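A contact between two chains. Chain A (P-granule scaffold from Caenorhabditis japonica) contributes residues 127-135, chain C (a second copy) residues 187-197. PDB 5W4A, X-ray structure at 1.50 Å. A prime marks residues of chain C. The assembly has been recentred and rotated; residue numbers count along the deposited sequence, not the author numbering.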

ATOM      1  N   GLY A 127      -8.430  -0.855  10.949  1.00 19.58           N
ATOM      2  CA  GLY A 127      -7.263  -0.558  10.134  1.00 19.75           C
ATOM      3  C   GLY A 127      -7.537  -0.735   8.655  1.00 17.35           C
ATOM      4  O   GLY A 127      -7.028   0.014   7.833  1.00 18.36           O
ATOM      5  N   ARG A 128      -8.314  -1.755   8.304  1.00 17.18           N
ATOM      6  CA  ARG A 128      -8.634  -1.991   6.906  1.00 17.57           C
ATOM      7  C   ARG A 128      -9.440  -0.837   6.336  1.00 16.87           C
ATOM      8  O   ARG A 128      -9.226  -0.436   5.195  1.00 18.73           O
ATOM      9  CB  ARG A 128      -9.382  -3.320   6.770  1.00 18.38           C
ATOM     10  CG  ARG A 128      -8.536  -4.578   7.141  1.00 17.46           C
ATOM     11  CD  ARG A 128      -9.345  -5.846   7.138  1.00 18.80           C
ATOM     12  NE  ARG A 128      -9.870  -6.109   5.799  1.00 19.24           N
ATOM     13  CZ  ARG A 128      -9.304  -6.896   4.899  1.00 19.91           C
ATOM     14  NH1 ARG A 128      -8.177  -7.559   5.170  1.00 20.48           N
ATOM     15  NH2 ARG A 128      -9.884  -7.026   3.710  1.00 21.06           N
ATOM     16  N   LYS A 129     -10.367  -0.281   7.127  1.00 17.75           N
ATOM     17  CA  LYS A 129     -11.138   0.866   6.651  1.00 19.76           C
ATOM     18  C   LYS A 129     -10.290   2.129   6.617  1.00 17.15           C
ATOM     19  O   LYS A 129     -10.440   2.964   5.706  1.00 20.01           O
ATOM     20  CB  LYS A 129     -12.391   1.073   7.507  1.00 21.02           C
ATOM     21  CG  LYS A 129     -13.428  -0.002   7.241  1.00 29.68           C
ATOM     22  CD  LYS A 129     -14.757   0.310   7.933  1.00 43.34           C
ATOM     23  CE  LYS A 129     -14.798  -0.256   9.340  1.00 50.78           C
ATOM     24  NZ  LYS A 129     -16.164  -0.157   9.942  1.00 63.43           N
ATOM     25  N   ALA A 130      -9.396   2.286   7.598  1.00 18.24           N
ATOM     26  CA  ALA A 130      -8.532   3.459   7.636  1.00 17.58           C
ATOM     27  C   ALA A 130      -7.636   3.541   6.408  1.00 17.43           C
ATOM     28  O   ALA A 130      -7.417   4.629   5.867  1.00 16.49           O
ATOM     29  CB  ALA A 130      -7.685   3.467   8.920  1.00 18.33           C
ATOM     30  N   LYS A 131      -7.127   2.406   5.936  1.00 16.05           N
ATOM     31  CA  LYS A 131      -6.189   2.391   4.827  1.00 15.23           C
ATOM     32  C   LYS A 131      -6.844   2.904   3.548  1.00 14.87           C
ATOM     33  O   LYS A 131      -6.174   3.519   2.712  1.00 16.53           O
ATOM     34  CB  LYS A 131      -5.640   0.989   4.609  1.00 17.24           C
ATOM     35  CG  LYS A 131      -4.538   0.941   3.602  1.00 20.81           C
ATOM     36  CD  LYS A 131      -3.765  -0.386   3.659  1.00 26.91           C
ATOM     37  CE  LYS A 131      -2.542  -0.338   2.739  1.00 29.97           C
ATOM     38  NZ  LYS A 131      -1.772  -1.630   2.791  1.00 31.18           N
ATOM     39  N   LEU A 132      -8.161   2.719   3.439  1.00 16.00           N
ATOM     40  CA  LEU A 132      -8.930   3.170   2.280  1.00 15.48           C
ATOM     41  C   LEU A 132      -9.221   4.652   2.282  1.00 16.22           C
ATOM     42  O   LEU A 132      -9.737   5.167   1.269  1.00 17.42           O
ATOM     43  CB  LEU A 132     -10.231   2.385   2.227  1.00 16.30           C
ATOM     44  CG  LEU A 132     -10.074   0.872   2.005  1.00 16.37           C
ATOM     45  CD1 LEU A 132     -11.438   0.143   2.186  1.00 18.54           C
ATOM     46  CD2 LEU A 132      -9.426   0.504   0.673  1.00 19.65           C
ATOM     47  N   GLN A 133      -8.936   5.356   3.379  1.00 17.31           N
ATOM     48  CA  GLN A 133      -9.057   6.801   3.415  1.00 15.23           C
ATOM     49  C   GLN A 133      -7.882   7.410   2.670  1.00 17.33           C
ATOM     50  O   GLN A 133      -6.874   6.757   2.394  1.00 19.00           O
ATOM     51  CB  GLN A 133      -9.130   7.297   4.867  1.00 17.02           C
ATOM     52  CG  GLN A 133     -10.358   6.795   5.576  1.00 19.63           C
ATOM     53  CD  GLN A 133     -10.455   7.242   7.015  1.00 28.72           C
ATOM     54  OE1 GLN A 133      -9.947   8.300   7.396  1.00 36.14           O
ATOM     55  NE2 GLN A 133     -11.118   6.430   7.827  1.00 39.95           N
ATOM     56  N   LYS A 134      -8.050   8.659   2.259  1.00 17.58           N
ATOM     57  CA  LYS A 134      -7.078   9.271   1.370  1.00 15.22           C
ATOM     58  C   LYS A 134      -6.028  10.131   2.061  1.00 17.87           C
ATOM     59  O   LYS A 134      -5.204  10.758   1.370  1.00 28.59           O
ATOM     60  CB  LYS A 134      -7.806  10.111   0.326  1.00 16.85           C
ATOM     61  CG  LYS A 134      -8.816   9.333  -0.512  1.00 21.83           C
ATOM     62  CD  LYS A 134      -8.135   8.342  -1.344  1.00 22.35           C
ATOM     63  CE  LYS A 134      -9.057   7.733  -2.461  1.00 20.10           C
ATOM     64  NZ  LYS A 134      -8.235   6.657  -3.063  1.00 17.78           N
ATOM     65  N   THR A 135      -5.959  10.107   3.366  1.00 17.01           N
ATOM     66  CA  THR A 135      -5.008  10.917   4.110  1.00 15.65           C
ATOM     67  C   THR A 135      -3.816  10.125   4.603  1.00 15.21           C
ATOM     68  O   THR A 135      -3.907   8.932   4.894  1.00 16.72           O
ATOM     69  CB  THR A 135      -5.671  11.533   5.331  1.00 17.77           C
ATOM     70  OG1 THR A 135      -6.034  10.505   6.268  1.00 18.22           O
ATOM     71  CG2 THR A 135      -6.938  12.303   4.920  1.00 21.71           C
TER
ATOM     72  N   ALA C 187     -18.380  -6.104   2.958  1.00 21.95           N
ATOM     73  CA  ALA C 187     -19.352  -5.095   2.527  1.00 22.98           C
ATOM     74  C   ALA C 187     -19.000  -3.679   2.980  1.00 19.61           C
ATOM     75  O   ALA C 187     -19.133  -2.714   2.204  1.00 22.46           O
ATOM     76  CB  ALA C 187     -20.740  -5.485   3.033  1.00 31.03           C
ATOM     77  N   ASP C 188     -18.571  -3.505   4.231  1.00 22.38           N
ATOM     78  CA  ASP C 188     -18.276  -2.157   4.699  1.00 20.37           C
ATOM     79  C   ASP C 188     -17.090  -1.554   3.939  1.00 22.01           C
ATOM     80  O   ASP C 188     -17.080  -0.353   3.644  1.00 23.31           O
ATOM     81  CB  ASP C 188     -18.016  -2.177   6.208  1.00 23.43           C
ATOM     82  CG  ASP C 188     -19.295  -2.404   7.016  1.00 33.42           C
ATOM     83  OD1 ASP C 188     -20.382  -2.500   6.406  1.00 42.94           O
ATOM     84  OD2 ASP C 188     -19.196  -2.496   8.250  1.00 46.12           O
ATOM     85  N   GLU C 189     -16.095  -2.372   3.609  1.00 20.51           N
ATOM     86  CA  GLU C 189     -14.961  -1.874   2.847  1.00 18.31           C
ATOM     87  C   GLU C 189     -15.346  -1.576   1.401  1.00 17.55           C
ATOM     88  O   GLU C 189     -14.879  -0.586   0.829  1.00 18.76           O
ATOM     89  CB  GLU C 189     -13.817  -2.883   2.898  1.00 17.29           C
ATOM     90  CG  GLU C 189     -13.205  -2.985   4.301  1.00 19.42           C
ATOM     91  CD  GLU C 189     -12.448  -4.266   4.561  1.00 18.54           C
ATOM     92  OE1 GLU C 189     -11.819  -4.827   3.634  1.00 20.89           O
ATOM     93  OE2 GLU C 189     -12.489  -4.752   5.737  1.00 19.84           O
ATOM     94  N   VAL C 190     -16.179  -2.434   0.800  1.00 18.54           N
ATOM     95  CA  VAL C 190     -16.668  -2.169  -0.554  1.00 18.25           C
ATOM     96  C   VAL C 190     -17.396  -0.834  -0.592  1.00 20.32           C
ATOM     97  O   VAL C 190     -17.224  -0.041  -1.525  1.00 19.38           O
ATOM     98  CB  VAL C 190     -17.567  -3.308  -1.042  1.00 20.29           C
ATOM     99  CG1 VAL C 190     -18.218  -2.966  -2.414  1.00 22.03           C
ATOM    100  CG2 VAL C 190     -16.784  -4.613  -1.149  1.00 22.79           C
ATOM    101  N   GLU C 191     -18.171  -0.534   0.461  1.00 21.74           N
ATOM    102  CA  GLU C 191     -18.869   0.749   0.505  1.00 22.41           C
ATOM    103  C   GLU C 191     -17.903   1.932   0.505  1.00 20.67           C
ATOM    104  O   GLU C 191     -18.152   2.937  -0.163  1.00 20.43           O
ATOM    105  CB  GLU C 191     -19.813   0.805   1.712  1.00 26.60           C
ATOM    106  CG  GLU C 191     -20.596   2.090   1.740  1.00 29.02           C
ATOM    107  CD  GLU C 191     -21.537   2.204   2.925  1.00 44.23           C
ATOM    108  OE1 GLU C 191     -21.193   1.718   4.028  1.00 49.09           O
ATOM    109  OE2 GLU C 191     -22.619   2.798   2.740  1.00 46.98           O
ATOM    110  N   VAL C 192     -16.777   1.837   1.230  1.00 19.30           N
ATOM    111  CA  VAL C 192     -15.787   2.900   1.206  1.00 18.79           C
ATOM    112  C   VAL C 192     -15.186   3.062  -0.202  1.00 18.06           C
ATOM    113  O   VAL C 192     -15.007   4.186  -0.698  1.00 19.28           O
ATOM    114  CB  VAL C 192     -14.691   2.646   2.263  1.00 19.61           C
ATOM    115  CG1 VAL C 192     -13.597   3.702   2.140  1.00 22.12           C
ATOM    116  CG2 VAL C 192     -15.294   2.608   3.663  1.00 22.19           C
ATOM    117  N   ILE C 193     -14.834   1.949  -0.856  1.00 17.09           N
ATOM    118  CA  ILE C 193     -14.281   1.992  -2.204  1.00 15.64           C
ATOM    119  C   ILE C 193     -15.276   2.637  -3.159  1.00 16.56           C
ATOM    120  O   ILE C 193     -14.912   3.504  -3.961  1.00 17.03           O
ATOM    121  CB  ILE C 193     -13.895   0.584  -2.685  1.00 19.45           C
ATOM    122  CG1 ILE C 193     -12.773   0.026  -1.813  1.00 17.34           C
ATOM    123  CG2 ILE C 193     -13.446   0.601  -4.154  1.00 19.69           C
ATOM    124  CD1 ILE C 193     -12.386  -1.407  -2.116  1.00 20.13           C
ATOM    125  N   ARG C 194     -16.522   2.188  -3.093  1.00 17.59           N
ATOM    126  CA  ARG C 194     -17.585   2.774  -3.914  1.00 20.64           C
ATOM    127  C   ARG C 194     -17.690   4.270  -3.673  1.00 21.52           C
ATOM    128  O   ARG C 194     -17.759   5.067  -4.619  1.00 20.65           O
ATOM    129  CB  ARG C 194     -18.902   2.093  -3.613  1.00 19.59           C
ATOM    130  CG  ARG C 194     -20.089   2.585  -4.463  1.00 23.82           C
ATOM    131  CD  ARG C 194     -21.386   1.908  -4.025  1.00 29.94           C
ATOM    132  NE  ARG C 194     -21.431   0.468  -4.306  1.00 42.75           N
ATOM    133  CZ  ARG C 194     -21.426  -0.518  -3.392  1.00 50.91           C
ATOM    134  NH1 ARG C 194     -21.384  -0.269  -2.082  1.00 36.71           N
ATOM    135  NH2 ARG C 194     -21.470  -1.786  -3.799  1.00 43.34           N
ATOM    136  N   ASP C 195     -17.702   4.678  -2.405  1.00 21.43           N
ATOM    137  CA  ASP C 195     -17.829   6.096  -2.090  1.00 19.09           C
ATOM    138  C   ASP C 195     -16.630   6.906  -2.563  1.00 20.68           C
ATOM    139  O   ASP C 195     -16.804   8.041  -3.013  1.00 20.73           O
ATOM    140  CB  ASP C 195     -18.072   6.284  -0.595  1.00 22.00           C
ATOM    141  CG  ASP C 195     -19.497   5.925  -0.189  1.00 32.36           C
ATOM    142  OD1 ASP C 195     -20.372   5.793  -1.079  1.00 35.43           O
ATOM    143  OD2 ASP C 195     -19.754   5.751   1.027  1.00 32.94           O
ATOM    144  N   ASN C 196     -15.404   6.347  -2.496  1.00 19.00           N
ATOM    145  CA  ASN C 196     -14.235   7.017  -3.067  1.00 18.30           C
ATOM    146  C   ASN C 196     -14.418   7.276  -4.564  1.00 18.19           C
ATOM    147  O   ASN C 196     -14.119   8.363  -5.062  1.00 19.98           O
ATOM    148  CB  ASN C 196     -12.969   6.189  -2.862  1.00 17.37           C
ATOM    149  CG  ASN C 196     -12.509   6.170  -1.423  1.00 18.70           C
ATOM    150  OD1 ASN C 196     -13.013   6.906  -0.546  1.00 21.28           O
ATOM    151  ND2 ASN C 196     -11.528   5.302  -1.163  1.00 18.20           N
ATOM    152  N   PHE C 197     -14.903   6.272  -5.288  1.00 20.48           N
ATOM    153  CA  PHE C 197     -15.160   6.445  -6.715  1.00 19.37           C
ATOM    154  C   PHE C 197     -16.280   7.458  -6.954  1.00 20.69           C
ATOM    155  O   PHE C 197     -16.121   8.377  -7.781  1.00 22.46           O
ATOM    156  CB  PHE C 197     -15.502   5.096  -7.349  1.00 18.49           C
ATOM    157  CG  PHE C 197     -15.863   5.198  -8.800  1.00 16.99           C
ATOM    158  CD1 PHE C 197     -15.089   5.954  -9.660  1.00 19.39           C
ATOM    159  CD2 PHE C 197     -16.935   4.505  -9.304  1.00 20.58           C
ATOM    160  CE1 PHE C 197     -15.425   6.081 -11.026  1.00 18.41           C
ATOM    161  CE2 PHE C 197     -17.252   4.607 -10.680  1.00 21.46           C
ATOM    162  CZ  PHE C 197     -16.481   5.385 -11.513  1.00 19.39           C
TER

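Two helical segments from two copies of the P-granule scaffold run side by side, their axes nearly parallel (9° between N-to-C directions) and 9.9 Å apart at closest approach. Chain C is helical throughout residues 187-197, whereas the chain A helix gives way to loop within its stretch. Lys129 lies level with Glu189′ (CA to CA 6.0 Å) and Leu132 with Val192′ (CA to CA 6.9 Å), so a three-residue step on one chain matches a three-residue step on the other. Together the stretches bury 465 Å².

At the N-terminal end, Arg128 and Glu189′ form a two-pronged salt bridge: Arg128 NE donates to Glu189′ OE2 (3.0 Å) and Arg128 NH2 to Glu189′ OE1 (2.9 Å). The carboxylate meets the guanidinium at its edge, where the N-H bonds point. CA-to-CB of Glu189′ points sideways, but its extended chi2 (t) helps carry the carboxylate to the arginine, and its aliphatic part packs against Lys129, CG to CG at 4.2 Å. Lys129 NZ lies 4.2 Å from Asp188′ OD2, a favourable pairing of charges too long for a salt bridge.

Leu132, buried and pointing toward chain C, is the apolar centre and loses the most area, 92 Å². Leu132 CB touches Val192′ CG1 (3.6 Å), Leu132 CD2 approaches Ile193′ CG1 (4.2 Å), and Leu132 CD1 lies against Glu189′ CB (3.9 Å). Branched aliphatic side chains suit this patch, filling space without polar groups to satisfy.

One turn beyond Val192′, Asn196′ points toward chain A, and its ND2 donates to Leu132 O (3.0 Å, 157° at the hydrogen). The short amide thus binds the backbone carbonyl of Leu132, the same residue whose side chain packs on Val192′, one turn earlier in the Asn196′ helix. Lys134 flanks this bond, its CE 3.7 Å from Asn196′ ND2, while its NZ is hydrogen-bonded elsewhere in the structure.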